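Local coordinates for protein GCN5-related N-acetyltransferase (PDB 4MY0) that binds acetyl-CoA and probably transfers its acetyl group to amines, perhaps those of aminoglycoside antibiotics, as a member of the GCN5-related N-acetyltransferase superfamily, at residues C[305-310]-C[340-345]; C[283-287]-C[310-316]; C[141-145]-C[271-277]. Where two conformers were deposited one is given. Numbering follows the deposited sequence.

Interaction 1 (C[305-310]-C[340-345])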
loop_
_atom_site.group_PDB
_atom_site.type_symbol
_atom_site.label_atom_id
_atom_site.label_comp_id
_atom_site.label_asym_id
_atom_site.label_seq_id
_atom_site.Cartn_x
_atom_site.Cartn_y
_atom_site.Cartn_z
ATOM N N ASP C 305 -50.593 -15.139 -16.302
ATOM C CA ASP C 305 -50.820 -15.614 -14.935
ATOM C C ASP C 305 -49.510 -15.819 -14.162
ATOM O O ASP C 305 -48.477 -16.169 -14.741
ATOM C CB ASP C 305 -51.660 -16.900 -14.938
ATOM C CG ASP C 305 -53.169 -16.625 -15.018
ATOM O OD1 ASP C 305 -53.564 -15.487 -15.369
ATOM O OD2 ASP C 305 -53.963 -17.554 -14.733
ATOM N N LEU C 306 -49.562 -15.579 -12.852
ATOM C CA LEU C 306 -48.444 -15.839 -11.954
ATOM C C LEU C 306 -48.954 -16.680 -10.794
ATOM O O LEU C 306 -50.016 -16.386 -10.233
ATOM C CB LEU C 306 -47.896 -14.531 -11.390
ATOM C CG LEU C 306 -47.452 -13.485 -12.400
ATOM C CD1 LEU C 306 -46.937 -12.250 -11.679
ATOM C CD2 LEU C 306 -46.382 -14.072 -13.322
ATOM N N LEU C 307 -48.207 -17.717 -10.435
ATOM C CA LEU C 307 -48.518 -18.488 -9.237
ATOM C C LEU C 307 -47.513 -18.098 -8.158
ATOM O O LEU C 307 -46.322 -18.380 -8.277
ATOM C CB LEU C 307 -48.477 -19.997 -9.508
ATOM C CG LEU C 307 -48.772 -20.870 -8.287
ATOM C CD1 LEU C 307 -50.150 -20.530 -7.703
ATOM C CD2 LEU C 307 -48.676 -22.345 -8.624
ATOM N N ILE C 308 -47.992 -17.417 -7.122
ATOM C CA ILE C 308 -47.113 -16.920 -6.067
ATOM C C ILE C 308 -47.156 -17.826 -4.841
ATOM O O ILE C 308 -48.224 -18.081 -4.276
ATOM C CB ILE C 308 -47.504 -15.483 -5.643
ATOM C CG1 ILE C 308 -47.317 -14.498 -6.804
ATOM C CG2 ILE C 308 -46.697 -15.037 -4.420
ATOM C CD1 ILE C 308 -47.876 -13.088 -6.507
ATOM N N ASP C 309 -45.989 -18.310 -4.438
ATOM C CA ASP C 309 -45.843 -19.123 -3.238
ATOM C C ASP C 309 -45.127 -18.283 -2.174
ATOM O O ASP C 309 -43.892 -18.290 -2.113
ATOM C CB ASP C 309 -45.010 -20.368 -3.583
ATOM C CG ASP C 309 -44.692 -21.225 -2.370
ATOM O OD1 ASP C 309 -43.664 -21.938 -2.400
ATOM O OD2 ASP C 309 -45.465 -21.195 -1.390
ATOM N N ASP C 310 -45.880 -17.545 -1.349
ATOM C CA ASP C 310 -45.257 -16.706 -0.309
ATOM C C ASP C 310 -45.894 -16.950 1.055
ATOM O O ASP C 310 -46.831 -16.249 1.453
ATOM C CB ASP C 310 -45.307 -15.212 -0.677
ATOM C CG ASP C 310 -44.595 -14.314 0.352
ATOM O OD1 ASP C 310 -44.751 -13.072 0.245
ATOM O OD2 ASP C 310 -43.892 -14.840 1.256
ATOM N N VAL C 340 -48.247 -22.684 -15.396
ATOM C CA VAL C 340 -48.112 -21.300 -14.972
ATOM C C VAL C 340 -46.714 -21.052 -14.438
ATOM O O VAL C 340 -46.111 -21.941 -13.820
ATOM C CB VAL C 340 -49.190 -20.934 -13.905
ATOM C CG1 VAL C 340 -49.057 -21.825 -12.673
ATOM C CG2 VAL C 340 -49.128 -19.441 -13.520
ATOM N N LEU C 341 -46.192 -19.856 -14.696
ATOM C CA LEU C 341 -44.952 -19.431 -14.072
ATOM C C LEU C 341 -45.152 -19.409 -12.551
ATOM O O LEU C 341 -46.063 -18.740 -12.042
ATOM C CB LEU C 341 -44.555 -18.042 -14.571
ATOM C CG LEU C 341 -43.247 -17.515 -13.973
ATOM C CD1 LEU C 341 -42.107 -17.978 -14.833
ATOM C CD2 LEU C 341 -43.251 -16.009 -13.848
ATOM N N GLN C 342 -44.293 -20.129 -11.837
ATOM C CA GLN C 342 -44.366 -20.212 -10.378
ATOM C C GLN C 342 -43.172 -19.497 -9.751
ATOM O O GLN C 342 -42.038 -19.670 -10.198
ATOM C CB GLN C 342 -44.387 -21.681 -9.949
ATOM C CG GLN C 342 -45.520 -22.475 -10.589
ATOM C CD GLN C 342 -45.124 -23.890 -10.964
ATOM O OE1 GLN C 342 -44.330 -24.528 -10.279
ATOM N NE2 GLN C 342 -45.681 -24.385 -12.058
ATOM N N LEU C 343 -43.430 -18.679 -8.733
ATOM C CA LEU C 343 -42.356 -17.962 -8.031
ATOM C C LEU C 343 -42.610 -17.819 -6.542
ATOM O O LEU C 343 -43.759 -17.776 -6.099
ATOM C CB LEU C 343 -42.108 -16.567 -8.607
ATOM C CG LEU C 343 -42.978 -15.884 -9.653
ATOM C CD1 LEU C 343 -44.382 -15.646 -9.154
ATOM C CD2 LEU C 343 -42.319 -14.565 -10.042
ATOM N N GLY C 344 -41.528 -17.740 -5.777
ATOM C CA GLY C 344 -41.616 -17.438 -4.360
ATOM C C GLY C 344 -41.447 -15.941 -4.196
ATOM O O GLY C 344 -41.447 -15.211 -5.192
ATOM N N SER C 345 -41.276 -15.483 -2.956
ATOM C CA SER C 345 -41.080 -14.060 -2.687
ATOM C C SER C 345 -39.816 -13.471 -3.338
ATOM O O SER C 345 -39.851 -12.354 -3.879
ATOM C CB SER C 345 -41.064 -13.798 -1.178
ATOM O OG SER C 345 -40.744 -12.444 -0.897
HETATM O O HOH W 1 -47.539 -18.054 -16.424
HETATM O O HOH W 2 -41.374 -17.357 -0.934
#

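Interaction 2 (C[283-287]-C[310-316])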
loop_
_atom_site.group_PDB
_atom_site.type_symbol
_atom_site.label_atom_id
_atom_site.label_comp_id
_atom_site.label_asym_id
_atom_site.label_seq_id
_atom_site.Cartn_x
_atom_site.Cartn_y
_atom_site.Cartn_z
ATOM N N ARG C 283 -38.339 -6.575 -1.308
ATOM C CA ARG C 283 -39.388 -7.573 -1.088
ATOM C C ARG C 283 -40.772 -6.966 -1.343
ATOM O O ARG C 283 -41.017 -5.823 -0.958
ATOM C CB ARG C 283 -39.337 -8.117 0.342
ATOM C CG ARG C 283 -40.195 -9.369 0.538
ATOM C CD ARG C 283 -40.642 -9.566 1.995
ATOM N NE ARG C 283 -40.899 -10.982 2.281
ATOM C CZ ARG C 283 -41.972 -11.654 1.863
ATOM N NH1 ARG C 283 -42.906 -11.051 1.133
ATOM N NH2 ARG C 283 -42.112 -12.941 2.166
ATOM N N LEU C 284 -41.669 -7.710 -1.989
ATOM C CA LEU C 284 -43.062 -7.265 -2.084
ATOM C C LEU C 284 -43.848 -7.704 -0.833
ATOM O O LEU C 284 -43.802 -8.875 -0.439
ATOM C CB LEU C 284 -43.752 -7.799 -3.344
ATOM C CG LEU C 284 -43.223 -7.519 -4.756
ATOM C CD1 LEU C 284 -44.377 -7.296 -5.714
ATOM C CD2 LEU C 284 -42.209 -6.381 -4.841
ATOM N N LEU C 285 -44.555 -6.768 -0.208
ATOM C CA LEU C 285 -45.395 -7.082 0.952
ATOM C C LEU C 285 -46.882 -7.191 0.598
ATOM O O LEU C 285 -47.636 -7.910 1.265
ATOM C CB LEU C 285 -45.231 -6.018 2.037
ATOM C CG LEU C 285 -43.813 -5.665 2.465
ATOM C CD1 LEU C 285 -43.851 -4.597 3.540
ATOM C CD2 LEU C 285 -43.110 -6.912 2.957
ATOM N N ASP C 286 -47.304 -6.441 -0.422
ATOM C CA ASP C 286 -48.693 -6.460 -0.892
ATOM C C ASP C 286 -48.632 -6.353 -2.421
ATOM O O ASP C 286 -48.690 -5.254 -2.975
ATOM C CB ASP C 286 -49.476 -5.281 -0.275
ATOM C CG ASP C 286 -50.922 -5.161 -0.798
ATOM O OD1 ASP C 286 -51.688 -4.368 -0.204
ATOM O OD2 ASP C 286 -51.304 -5.830 -1.792
ATOM N N ALA C 287 -48.519 -7.494 -3.096
ATOM C CA ALA C 287 -48.250 -7.502 -4.533
ATOM C C ALA C 287 -49.281 -6.778 -5.412
ATOM O O ALA C 287 -48.884 -6.053 -6.327
ATOM C CB ALA C 287 -47.988 -8.934 -5.044
ATOM N N ASP C 310 -45.880 -17.545 -1.349
ATOM C CA ASP C 310 -45.257 -16.706 -0.309
ATOM C C ASP C 310 -45.894 -16.950 1.055
ATOM O O ASP C 310 -46.831 -16.249 1.453
ATOM C CB ASP C 310 -45.307 -15.212 -0.677
ATOM C CG ASP C 310 -44.595 -14.314 0.352
ATOM O OD1 ASP C 310 -44.751 -13.072 0.245
ATOM O OD2 ASP C 310 -43.892 -14.840 1.256
ATOM N N PRO C 311 -45.383 -17.953 1.779
ATOM C CA PRO C 311 -45.964 -18.280 3.084
ATOM C C PRO C 311 -45.613 -17.213 4.121
ATOM O O PRO C 311 -46.223 -17.181 5.186
ATOM C CB PRO C 311 -45.322 -19.628 3.422
ATOM C CG PRO C 311 -44.012 -19.623 2.683
ATOM C CD PRO C 311 -44.252 -18.833 1.423
ATOM N N GLY C 312 -44.654 -16.345 3.796
ATOM C CA GLY C 312 -44.351 -15.189 4.625
ATOM C C GLY C 312 -45.450 -14.133 4.612
ATOM O O GLY C 312 -45.640 -13.422 5.599
ATOM N N VAL C 313 -46.154 -14.017 3.485
ATOM C CA VAL C 313 -47.298 -13.116 3.351
ATOM C C VAL C 313 -48.403 -13.862 2.607
ATOM O O VAL C 313 -48.550 -13.718 1.390
ATOM C CB VAL C 313 -46.957 -11.824 2.556
ATOM C CG1 VAL C 313 -48.176 -10.883 2.507
ATOM C CG2 VAL C 313 -45.758 -11.109 3.149
ATOM N N PRO C 314 -49.177 -14.677 3.337
ATOM C CA PRO C 314 -50.213 -15.531 2.750
ATOM C C PRO C 314 -51.218 -14.766 1.886
ATOM O O PRO C 314 -51.727 -15.322 0.911
ATOM C CB PRO C 314 -50.909 -16.120 3.981
ATOM C CG PRO C 314 -49.843 -16.138 5.033
ATOM C CD PRO C 314 -49.052 -14.882 4.794
ATOM N N ALA C 315 -51.501 -13.516 2.231
ATOM C CA ALA C 315 -52.431 -12.717 1.433
ATOM C C ALA C 315 -51.962 -12.533 -0.028
ATOM O O ALA C 315 -52.789 -12.341 -0.927
ATOM C CB ALA C 315 -52.682 -11.369 2.101
ATOM N N GLN C 316 -50.645 -12.592 -0.250
ATOM C CA GLN C 316 -50.055 -12.484 -1.587
ATOM C C GLN C 316 -50.082 -13.805 -2.342
ATOM O O GLN C 316 -49.871 -13.837 -3.559
ATOM C CB GLN C 316 -48.570 -12.059 -1.502
ATOM C CG GLN C 316 -48.352 -10.653 -1.052
ATOM C CD GLN C 316 -46.997 -10.122 -1.443
ATOM O OE1 GLN C 316 -46.900 -9.015 -1.970
ATOM N NE2 GLN C 316 -45.940 -10.901 -1.189
#

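Interaction 3 (C[141-145]-C[271-277])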
loop_
_atom_site.group_PDB
_atom_site.type_symbol
_atom_site.label_atom_id
_atom_site.label_comp_id
_atom_site.label_asym_id
_atom_site.label_seq_id
_atom_site.Cartn_x
_atom_site.Cartn_y
_atom_site.Cartn_z
ATOM N N TYR C 141 -24.021 2.778 -7.630
ATOM C CA TYR C 141 -22.733 2.842 -8.322
ATOM C C TYR C 141 -21.977 4.091 -7.913
ATOM O O TYR C 141 -22.572 5.170 -7.819
ATOM C CB TYR C 141 -22.933 2.929 -9.841
ATOM C CG TYR C 141 -23.660 1.778 -10.493
ATOM C CD1 TYR C 141 -22.966 0.696 -11.024
ATOM C CD2 TYR C 141 -25.040 1.801 -10.625
ATOM C CE1 TYR C 141 -23.638 -0.348 -11.648
ATOM C CE2 TYR C 141 -25.720 0.764 -11.243
ATOM C CZ TYR C 141 -25.018 -0.304 -11.753
ATOM O OH TYR C 141 -25.707 -1.331 -12.366
ATOM N N ARG C 142 -20.668 3.963 -7.707
ATOM C CA ARG C 142 -19.828 5.147 -7.546
ATOM C C ARG C 142 -18.741 5.162 -8.616
ATOM O O ARG C 142 -17.974 4.212 -8.732
ATOM C CB ARG C 142 -19.194 5.249 -6.139
ATOM C CG ARG C 142 -18.691 6.693 -5.825
ATOM C CD ARG C 142 -17.720 6.756 -4.632
ATOM N NE ARG C 142 -16.439 6.109 -4.920
ATOM C CZ ARG C 142 -15.367 6.201 -4.139
ATOM N NH1 ARG C 142 -15.427 6.918 -3.029
ATOM N NH2 ARG C 142 -14.239 5.574 -4.460
ATOM N N PHE C 143 -18.676 6.237 -9.392
ATOM C CA PHE C 143 -17.634 6.370 -10.405
ATOM C C PHE C 143 -16.691 7.515 -10.057
ATOM O O PHE C 143 -17.067 8.422 -9.310
ATOM C CB PHE C 143 -18.257 6.576 -11.793
ATOM C CG PHE C 143 -19.018 5.369 -12.288
ATOM C CD1 PHE C 143 -18.338 4.245 -12.746
ATOM C CD2 PHE C 143 -20.403 5.349 -12.270
ATOM C CE1 PHE C 143 -19.039 3.115 -13.188
ATOM C CE2 PHE C 143 -21.112 4.226 -12.718
ATOM C CZ PHE C 143 -20.430 3.118 -13.175
ATOM N N SER C 144 -15.464 7.469 -10.572
ATOM C CA SER C 144 -14.495 8.512 -10.250
ATOM C C SER C 144 -13.987 9.191 -11.514
ATOM O O SER C 144 -13.512 8.525 -12.441
ATOM C CB SER C 144 -13.323 7.929 -9.448
ATOM O OG SER C 144 -13.790 7.219 -8.309
ATOM N N PHE C 145 -14.080 10.518 -11.539
ATOM C CA PHE C 145 -13.644 11.295 -12.691
ATOM C C PHE C 145 -12.485 12.211 -12.326
ATOM O O PHE C 145 -12.224 12.464 -11.137
ATOM C CB PHE C 145 -14.816 12.136 -13.215
ATOM C CG PHE C 145 -16.042 11.320 -13.542
ATOM C CD1 PHE C 145 -16.219 10.796 -14.809
ATOM C CD2 PHE C 145 -17.007 11.058 -12.570
ATOM C CE1 PHE C 145 -17.343 10.026 -15.118
ATOM C CE2 PHE C 145 -18.146 10.290 -12.868
ATOM C CZ PHE C 145 -18.309 9.767 -14.140
ATOM N N ALA C 271 -14.547 7.414 -16.777
ATOM C CA ALA C 271 -14.443 7.152 -15.348
ATOM C C ALA C 271 -13.361 6.101 -15.092
ATOM O O ALA C 271 -13.079 5.274 -15.964
ATOM C CB ALA C 271 -15.775 6.680 -14.822
ATOM N N ASP C 272 -12.729 6.151 -13.921
ATOM C CA ASP C 272 -11.708 5.160 -13.571
ATOM C C ASP C 272 -12.325 3.763 -13.728
ATOM O O ASP C 272 -13.522 3.576 -13.468
ATOM C CB ASP C 272 -11.261 5.389 -12.124
ATOM C CG ASP C 272 -9.982 4.643 -11.758
ATOM O OD1 ASP C 272 -9.118 5.269 -11.103
ATOM O OD2 ASP C 272 -9.840 3.436 -12.082
ATOM N N LYS C 273 -11.530 2.804 -14.203
ATOM C CA LYS C 273 -11.971 1.418 -14.330
ATOM C C LYS C 273 -12.493 0.927 -12.969
ATOM O O LYS C 273 -13.504 0.215 -12.881
ATOM C CB LYS C 273 -10.790 0.547 -14.818
ATOM C CG LYS C 273 -11.078 -0.951 -14.893
ATOM C CD LYS C 273 -9.980 -1.729 -15.659
ATOM C CE LYS C 273 -8.723 -1.941 -14.826
ATOM N NZ LYS C 273 -7.697 -2.758 -15.561
ATOM N N GLN C 274 -11.799 1.326 -11.909
ATOM C CA GLN C 274 -12.136 0.900 -10.555
ATOM C C GLN C 274 -13.343 1.673 -10.051
ATOM O O GLN C 274 -13.276 2.882 -9.858
ATOM C CB GLN C 274 -10.931 1.093 -9.628
ATOM C CG GLN C 274 -9.739 0.261 -10.095
ATOM C CD GLN C 274 -8.622 0.186 -9.080
ATOM O OE1 GLN C 274 -8.657 0.853 -8.046
ATOM N NE2 GLN C 274 -7.618 -0.634 -9.368
ATOM N N ALA C 275 -14.446 0.963 -9.857
ATOM C CA ALA C 275 -15.701 1.579 -9.406
ATOM C C ALA C 275 -16.255 0.817 -8.214
ATOM O O ALA C 275 -15.802 -0.295 -7.909
ATOM C CB ALA C 275 -16.725 1.589 -10.533
ATOM N N HIS C 276 -17.231 1.420 -7.543
ATOM C CA HIS C 276 -17.931 0.757 -6.448
ATOM C C HIS C 276 -19.281 0.336 -6.980
ATOM O O HIS C 276 -19.973 1.139 -7.610
ATOM C CB HIS C 276 -18.153 1.707 -5.268
ATOM C CG HIS C 276 -16.909 2.032 -4.507
ATOM N ND1 HIS C 276 -16.900 2.907 -3.442
ATOM C CD2 HIS C 276 -15.634 1.597 -4.653
ATOM C CE1 HIS C 276 -15.670 2.992 -2.958
ATOM N NE2 HIS C 276 -14.883 2.208 -3.676
ATOM N N VAL C 277 -19.639 -0.922 -6.738
ATOM C CA VAL C 277 -20.936 -1.444 -7.117
ATOM C C VAL C 277 -21.492 -2.135 -5.875
ATOM O O VAL C 277 -20.943 -3.152 -5.450
ATOM C CB VAL C 277 -20.820 -2.441 -8.296
ATOM C CG1 VAL C 277 -22.195 -2.936 -8.723
ATOM C CG2 VAL C 277 -20.102 -1.790 -9.488
HETATM O O HOH W 3 -14.692 4.754 -11.166
HETATM O O HOH W 4 -12.111 4.958 -8.115
#

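Interaction 1 (C[305-310]-C[340-345])
Residues 305-309 and 341-344 run parallel, their short axes approaching to 4.7 Å with 26° between their directions. At Asp305 the strands are joined by water 1, which donates to Asp305 O (2.7 Å) and accepts from Leu341 N (2.8 Å); the Asp305 carboxylate turns elsewhere, to Arg319 and Arg336. Leu306 packs its CD2 on Leu341 CD2 at 3.7 Å, on the face that helix 371-380 covers through Leu377. Leu307 bonds on both sides of Gln342: its N donates to Leu341 O (2.9 Å) and its O accepts from Leu343 N (2.9 Å), while its CB meets Val340 CG1 at 3.7 Å on the other face. Ile308 sets CG1 3.9 Å from Leu343 CD1, beside Leu306. Asp309 N donates to Leu343 O (2.8 Å), and water 2 links Asp309 O (2.9 Å) to Ser345 N (2.8 Å), where helix 345-352 starts after its N-cap, Gly344. Direct backbone bonds thus hold the middle of this parallel ladder in the sterol-carrier-protein-like domain, and water completes the pairing at its two ends.

Interaction 2 (C[283-287]-C[310-316])
A two-pronged salt bridge dominates: Arg283 NH1 donates to Asp310 OD1 at 2.9 Å and Arg283 NH2 to Asp310 OD2 at 2.8 Å, so that charge and hydrogen-bond direction coincide. Arg283 NH1 also donates to Leu284 O of its own strand (2.8 Å), and Arg283 NE is held by Leu132 O, so the guanidinium is fixed from several sides. Gln316 closes the polar cluster. Its NE2 donates to Asp310 OD1 (2.9 Å) and, weakly, to Leu284 O (3.0 Å), tying the end of the loop to its beginning and to the strand end opposite. The other end of the amide, Gln316 OE1, sits 2.5 Å from Ala287 N, at the first turn of helix 287-293.

The loop has its own frame: a type I turn from Asp310 to Val313, closed by Val313 N to Asp310 O (3.1 Å), leads into the 3-10 segment 314-316. Gly312 passes close to the arginine, its CA 4.0 Å from Arg283 NH2, a spot where a CB would clash with that nitrogen. Val313 packs alongside, with CG2 3.5 Å from Arg283 NH1 and CG1 3.3 Å from Leu285 O. Leu285 itself turns away to pack on helix 99-113, while Leu284 meets helix 345-352.

This is a buried interdomain junction: a bidentate Arg-Asp pair fastens the loop between strands 302-309 and 318-325 of the sterol-carrier-protein-like domain to the exit of acetyltransferase strand 274-284, with Arg283 about 8 Å from the acetyl-CoA-binding Tyr129, side chain to side chain.

Interaction 3 (C[141-145]-C[271-277])
Arg142 lays its guanidinium flat on the imidazole of His276, centres 3.9 Å apart and planes 10° from parallel, with Arg142 NH2 3.3 Å from His276 CE1. The stack covers a hydrogen-bonded antiparallel pair: Arg142 N donates to His276 O (2.9 Å) and His276 N to Arg142 O (3.1 Å). In the adjoining pair, Tyr141 and Val277 are non-hydrogen-bonded, and Tyr141 CD1 approaches Val277 CG2 at 4.1 Å on the other face of the sheet.

On the Gln274 side of Ala275 the two segments part before meeting again at Asp272. Water 3 fills the gap, accepting from Ser144 N (2.9 Å) and donating to Asp272 O (2.8 Å) and Gln274 O (2.7 Å); water 4 lies 2.8 Å from Ser144 OG and donates to Gln274 O (3.0 Å). Direct bonding resumes where Asp272 N donates to Ser144 O (2.9 Å). The detour is bent by an Asx turn, in which Asp272 OD2 accepts from Gln274 N at 2.9 Å. Small alanines line the aromatic side: Ala275 CB touches Phe143 CD1 (3.8 Å), and Ala271 CB lies 3.9 Å from Phe143 CB and 3.7 Å from Phe145 CE1.

Strand 135-146 is thus flanked by strand 274-284 and by strand 252-256, to which Phe143 and Phe145 bond through their backbones and Ser144 through the imidazole of His254. On strand 274-284, Gln274, Ala275 and His276 also pair antiparallel with a strand of a second subunit, carrying the sheet across the interface, where Arg279 of that neighbouring subunit packs on Phe143 and Ala271.

In the fold
From the N terminus, strand 135-146 enters interaction 3, and after 125 intervening residues the chain returns at 271-277, closing a long loop that includes strand 252-256. Strand 274-284 then runs from the subunit interface to the other side of the chain's centre, where its end at 283-287 opens interaction 2. That contact closes on 310-316, after 305-310 has already opened interaction 1, which closes at 340-345; the two therefore cross. They share Asp310 and touch through Ser345 and Arg283. Interaction 1 pairs two strands within the C-terminal sheet, interaction 2 ties a loop of that sheet to the acetyltransferase sheet, and interaction 3, centred about 36 Å from the centre of interaction 2, joins strands beside the second subunit.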